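Local coordinates for protein beta-d-glucoside glucohydrolase (Hypocrea jecorina, PDB 3ZZ1) that probably hydrolyses terminal, non-reducing beta-D-glucosyl residues of glucosides such as cellobiose, releasing beta-D-glucose in the breakdown of cellulose, at residues A[62-67]-A[378-383]; A[73-78]-A[317-322]. All coordinates share one frame; numbering follows the deposited sequence.

Interaction 1. Residues A[62-67]-A[378-383]; sequences GPLGVR and LGMGWG
The forked end of Leu-64 meets the thioether of Met-380, both branches sharing the contact almost evenly. Leu-64 CD1 lies 3.9 Å from Met-380 SD and Leu-64 CD2 4.0 Å from the same sulfur, while the methyl CE of Met-380 stays 4.0 Å from Leu-64 CD1. The methionine chain bends at chi3 (60°), which turns CE back to lie beside the leucine methyls along with SD. Leu-64 sets CG between its backbone N and carbonyl carbon (chi1 53°), a less usual choice for leucine, and the two side chains approach at an oblique angle. Cut back to an alanine, Leu-64 would lose both methyls, which is likely to open a gap beside Met-380 SD and CE and let the flexible thioether shift. Leu-64 belongs to a type I beta turn from Gly-62 to Gly-65, in the loop following strand 58-60 of the TIM-barrel-like domain; Met-380 comes from the C-terminal domain of the family, making this an interdomain contact. Glycine suits position 65 because a CB would jam against the preceding carbonyl. Gly-65 N closes the turn on Gly-62 O at 3.3 Å, and Gly-62 N bonds back to Gly-65 O at 2.7 Å. Farther along, the extended Arg-67 presents one guanidinium face to Gly-383 O, 4.2 Å from Arg-67 NH2 and not hydrogen-bonded to it. Its charge is instead paired with Asp-61 through NH1 and Asp-370 through NH2, the second again reaching the other domain.

Interaction 2. Residues A[73-78]-A[317-322]; sequences TAFTPG and GNHKTN
Water 1 is held from both segments: it accepts from the backbone, with Thr-76 N 3.1 Å from its oxygen, and donates to Asn-322 OD1 at 2.9 Å. It also sits at the edge of the Phe-75 ring, in the ring plane. The carboxamide oxygen does a second job there, since Asn-322 OD1 lies 3.7 Å from Phe-75 CD2, close to the plane of the ring, where aromatic C-H groups carry slight positive charge. The ring and amide planes are 58° apart. With CG anti to the backbone N (chi1 178°), Asn-322 reaches out from the first turn of helix 320-329 toward the loop. Its ND2 is bonded to Glu-92 OE2 and Leu-89 O, which fixes the amide's rotation and keeps OD1 turned to the water. At its far end, Phe-75 puts CZ 4.0 Å from His-319 CB. Thr-73 closes over the ring, its CG2 3.8 Å above the plane and over the centre, a CH-pi arrangement made possible by placing this methyl anti to the backbone N; on its other branch, Thr-73 OG1 passes 3.9 Å from His-319 CB. The loop thus packs on the start of helix 320-329, with helix 87-103 supplying acidic partners. Glu-100 OE2 bonds both Thr-73 OG1 and His-319 ND1, and Glu-99 takes His-319 NE2. With a carboxylate at each ring nitrogen, the imidazole is likely to be biased toward its doubly protonated, cationic form.

Strand 58-60 of the TIM-barrel-like domain runs into one long loop that supplies a segment to each contact, first 62-67 and then 73-78, whose last residue already begins helix 78-83. The chain goes on through the rest of that domain to 317-322, where interaction 2 closes a loop of 238 intervening residues, and then into the C-terminal domain, where 378-383 closes the larger loop of interaction 1. Interaction 2 is therefore nested inside interaction 1. Their centres lie about 11 Å apart, and a probable backbone hydrogen bond between Leu-64 and Phe-75 joins them directly. One loop thus ties the barrel-like domain both to helix 320-329 and to the C-terminal domain.

Interaction 1. Residues A[62-67]-A[378-383]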
loop_
_atom_site.group_PDB
_atom_site.type_symbol
_atom_site.label_atom_id
_atom_site.label_comp_id
_atom_site.label_asym_id
_atom_site.label_seq_id
_atom_site.Cartn_x
_atom_site.Cartn_y
_atom_site.Cartn_z
ATOM N N GLY A 62 -7.124 -10.140 3.753
ATOM C CA GLY A 62 -5.845 -9.567 3.360
ATOM C C GLY A 62 -5.810 -8.071 3.636
ATOM O O GLY A 62 -6.539 -7.580 4.503
ATOM N N PRO A 63 -4.986 -7.332 2.875
ATOM C CA PRO A 63 -4.690 -5.916 3.108
ATOM C C PRO A 63 -5.873 -4.941 3.001
ATOM O O PRO A 63 -5.789 -3.838 3.541
ATOM C CB PRO A 63 -3.636 -5.599 2.036
ATOM C CG PRO A 63 -3.057 -6.929 1.670
ATOM C CD PRO A 63 -4.216 -7.862 1.735
ATOM N N LEU A 64 -6.946 -5.322 2.309
ATOM C CA LEU A 64 -8.121 -4.442 2.181
ATOM C C LEU A 64 -9.420 -5.038 2.737
ATOM O O LEU A 64 -10.516 -4.559 2.435
ATOM C CB LEU A 64 -8.308 -3.957 0.732
ATOM C CG LEU A 64 -8.373 -4.933 -0.453
ATOM C CD1 LEU A 64 -9.684 -5.683 -0.524
ATOM C CD2 LEU A 64 -8.144 -4.193 -1.757
ATOM N N GLY A 65 -9.298 -6.084 3.547
ATOM C CA GLY A 65 -10.468 -6.685 4.170
ATOM C C GLY A 65 -10.427 -8.194 4.260
ATOM O O GLY A 65 -9.448 -8.830 3.858
ATOM N N VAL A 66 -11.507 -8.760 4.788
ATOM C CA VAL A 66 -11.585 -10.191 5.064
ATOM C C VAL A 66 -11.881 -10.957 3.779
ATOM O O VAL A 66 -12.927 -10.763 3.163
ATOM C CB VAL A 66 -12.669 -10.509 6.132
ATOM C CG1 VAL A 66 -12.637 -11.981 6.509
ATOM C CG2 VAL A 66 -12.484 -9.644 7.377
ATOM N N ARG A 67 -10.957 -11.832 3.387
ATOM C CA ARG A 67 -11.130 -12.664 2.196
ATOM C C ARG A 67 -12.092 -13.820 2.445
ATOM O O ARG A 67 -12.116 -14.389 3.534
ATOM C CB ARG A 67 -9.781 -13.207 1.728
ATOM C CG ARG A 67 -9.785 -13.828 0.332
ATOM C CD ARG A 67 -8.421 -14.397 0.019
ATOM N NE ARG A 67 -8.318 -14.905 -1.344
ATOM C CZ ARG A 67 -7.247 -15.525 -1.833
ATOM N NH1 ARG A 67 -6.171 -15.719 -1.070
ATOM N NH2 ARG A 67 -7.253 -15.954 -3.088
ATOM N N LEU A 378 -14.377 -1.142 -12.225
ATOM C CA LEU A 378 -13.208 -1.676 -11.529
ATOM C C LEU A 378 -13.036 -1.034 -10.146
ATOM O O LEU A 378 -13.093 0.187 -10.012
ATOM C CB LEU A 378 -11.953 -1.422 -12.377
ATOM C CG LEU A 378 -10.607 -1.961 -11.876
ATOM C CD1 LEU A 378 -10.543 -3.487 -11.957
ATOM C CD2 LEU A 378 -9.474 -1.336 -12.661
ATOM N N GLY A 379 -12.806 -1.860 -9.131
ATOM C CA GLY A 379 -12.631 -1.370 -7.767
ATOM C C GLY A 379 -11.309 -1.742 -7.117
ATOM O O GLY A 379 -10.945 -1.188 -6.076
ATOM N N MET A 380 -10.595 -2.686 -7.724
ATOM C CA MET A 380 -9.315 -3.180 -7.202
ATOM C C MET A 380 -8.688 -4.162 -8.186
ATOM O O MET A 380 -9.346 -4.612 -9.124
ATOM C CB MET A 380 -9.510 -3.879 -5.853
ATOM C CG MET A 380 -10.315 -5.177 -5.930
ATOM S SD MET A 380 -10.778 -5.809 -4.311
ATOM C CE MET A 380 -11.744 -4.435 -3.673
ATOM N N GLY A 381 -7.429 -4.515 -7.943
ATOM C CA GLY A 381 -6.739 -5.516 -8.750
ATOM C C GLY A 381 -7.097 -6.930 -8.335
ATOM O O GLY A 381 -8.017 -7.143 -7.545
ATOM N N TRP A 382 -6.361 -7.905 -8.859
ATOM C CA TRP A 382 -6.678 -9.308 -8.612
ATOM C C TRP A 382 -5.643 -10.050 -7.759
ATOM O O TRP A 382 -4.513 -9.589 -7.582
ATOM C CB TRP A 382 -6.956 -10.055 -9.926
ATOM C CG TRP A 382 -5.772 -10.304 -10.831
ATOM C CD1 TRP A 382 -4.758 -11.201 -10.635
ATOM C CD2 TRP A 382 -5.511 -9.677 -12.094
ATOM N NE1 TRP A 382 -3.870 -11.151 -11.682
ATOM C CE2 TRP A 382 -4.310 -10.230 -12.595
ATOM C CE3 TRP A 382 -6.172 -8.696 -12.848
ATOM C CZ2 TRP A 382 -3.753 -9.834 -13.817
ATOM C CZ3 TRP A 382 -5.620 -8.303 -14.063
ATOM C CH2 TRP A 382 -4.419 -8.869 -14.534
ATOM N N GLY A 383 -6.052 -11.197 -7.225
ATOM C CA GLY A 383 -5.158 -12.067 -6.470
ATOM C C GLY A 383 -5.632 -12.254 -5.050
ATOM O O GLY A 383 -6.819 -12.083 -4.759
#

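Interaction 2. Residues A[73-78]-A[317-322]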
loop_
_atom_site.group_PDB
_atom_site.type_symbol
_atom_site.label_atom_id
_atom_site.label_comp_id
_atom_site.label_asym_id
_atom_site.label_seq_id
_atom_site.Cartn_x
_atom_site.Cartn_y
_atom_site.Cartn_z
ATOM N N THR A 73 -16.836 -5.767 4.609
ATOM C CA THR A 73 -16.602 -4.607 3.772
ATOM C C THR A 73 -15.410 -4.863 2.850
ATOM O O THR A 73 -14.416 -5.464 3.256
ATOM C CB THR A 73 -16.352 -3.344 4.639
ATOM O OG1 THR A 73 -17.505 -3.084 5.455
ATOM C CG2 THR A 73 -16.048 -2.116 3.785
ATOM N N ALA A 74 -15.540 -4.423 1.603
ATOM C CA ALA A 74 -14.423 -4.344 0.679
ATOM C C ALA A 74 -13.826 -2.942 0.771
ATOM O O ALA A 74 -14.341 -1.993 0.171
ATOM C CB ALA A 74 -14.884 -4.637 -0.738
ATOM N N PHE A 75 -12.751 -2.808 1.543
ATOM C CA PHE A 75 -12.095 -1.515 1.687
ATOM C C PHE A 75 -11.315 -1.177 0.424
ATOM O O PHE A 75 -11.039 -2.054 -0.400
ATOM C CB PHE A 75 -11.197 -1.490 2.929
ATOM C CG PHE A 75 -11.959 -1.574 4.228
ATOM C CD1 PHE A 75 -12.271 -2.813 4.789
ATOM C CD2 PHE A 75 -12.370 -0.416 4.884
ATOM C CE1 PHE A 75 -12.974 -2.900 5.984
ATOM C CE2 PHE A 75 -13.074 -0.488 6.084
ATOM C CZ PHE A 75 -13.382 -1.733 6.636
ATOM N N THR A 76 -10.995 0.102 0.255
ATOM C CA THR A 76 -10.173 0.527 -0.866
ATOM C C THR A 76 -8.805 -0.129 -0.731
ATOM O O THR A 76 -8.355 -0.378 0.391
ATOM C CB THR A 76 -9.990 2.059 -0.896
ATOM O OG1 THR A 76 -9.288 2.486 0.280
ATOM C CG2 THR A 76 -11.342 2.770 -0.976
ATOM N N PRO A 77 -8.149 -0.431 -1.869
ATOM C CA PRO A 77 -6.741 -0.819 -1.846
ATOM C C PRO A 77 -5.882 0.216 -1.124
ATOM O O PRO A 77 -6.248 1.397 -1.061
ATOM C CB PRO A 77 -6.376 -0.840 -3.325
ATOM C CG PRO A 77 -7.633 -1.264 -3.993
ATOM C CD PRO A 77 -8.745 -0.632 -3.206
ATOM N N GLY A 78 -4.750 -0.229 -0.594
ATOM C CA GLY A 78 -3.795 0.660 0.064
ATOM C C GLY A 78 -3.376 1.865 -0.767
ATOM O O GLY A 78 -3.152 2.948 -0.221
ATOM N N GLY A 317 -21.163 -2.995 9.782
ATOM C CA GLY A 317 -21.607 -1.803 10.500
ATOM C C GLY A 317 -21.727 -0.620 9.548
ATOM O O GLY A 317 -22.306 -0.745 8.465
ATOM N N ASN A 318 -21.173 0.521 9.949
ATOM C CA ASN A 318 -21.149 1.724 9.123
ATOM C C ASN A 318 -19.746 2.002 8.557
ATOM O O ASN A 318 -19.417 3.150 8.227
ATOM C CB ASN A 318 -21.651 2.917 9.947
ATOM C CG ASN A 318 -22.292 3.996 9.092
ATOM O OD1 ASN A 318 -22.745 5.016 9.607
ATOM N ND2 ASN A 318 -22.332 3.778 7.784
ATOM N N HIS A 319 -18.922 0.956 8.459
ATOM C CA HIS A 319 -17.546 1.088 7.959
ATOM C C HIS A 319 -17.442 1.631 6.525
ATOM O O HIS A 319 -16.384 2.114 6.126
ATOM C CB HIS A 319 -16.781 -0.242 8.056
ATOM C CG HIS A 319 -16.546 -0.714 9.460
ATOM N ND1 HIS A 319 -16.463 -2.049 9.787
ATOM C CD2 HIS A 319 -16.394 -0.032 10.619
ATOM C CE1 HIS A 319 -16.254 -2.169 11.085
ATOM N NE2 HIS A 319 -16.211 -0.959 11.614
ATOM N N LYS A 320 -18.529 1.543 5.757
ATOM C CA LYS A 320 -18.566 2.107 4.398
ATOM C C LYS A 320 -18.197 3.597 4.339
ATOM O O LYS A 320 -17.772 4.088 3.294
ATOM C CB LYS A 320 -19.923 1.861 3.715
ATOM C CG LYS A 320 -21.113 2.618 4.313
ATOM C CD LYS A 320 -22.325 2.640 3.372
ATOM C CE LYS A 320 -22.981 1.264 3.196
ATOM N NZ LYS A 320 -23.429 0.657 4.484
ATOM N N THR A 321 -18.355 4.302 5.459
ATOM C CA THR A 321 -17.987 5.717 5.545
ATOM C C THR A 321 -16.502 5.907 5.251
ATOM O O THR A 321 -16.112 6.899 4.642
ATOM C CB THR A 321 -18.295 6.318 6.931
ATOM O OG1 THR A 321 -17.592 5.582 7.938
ATOM C CG2 THR A 321 -19.801 6.300 7.220
ATOM N N ASN A 322 -15.679 4.950 5.679
ATOM C CA ASN A 322 -14.253 5.000 5.401
ATOM C C ASN A 322 -13.974 4.776 3.922
ATOM O O ASN A 322 -13.166 5.493 3.332
ATOM C CB ASN A 322 -13.477 3.982 6.242
ATOM C CG ASN A 322 -11.983 3.981 5.929
ATOM O OD1 ASN A 322 -11.502 3.142 5.169
ATOM N ND2 ASN A 322 -11.248 4.932 6.505
HETATM O O HOH W 1 -10.929 2.212 2.514
#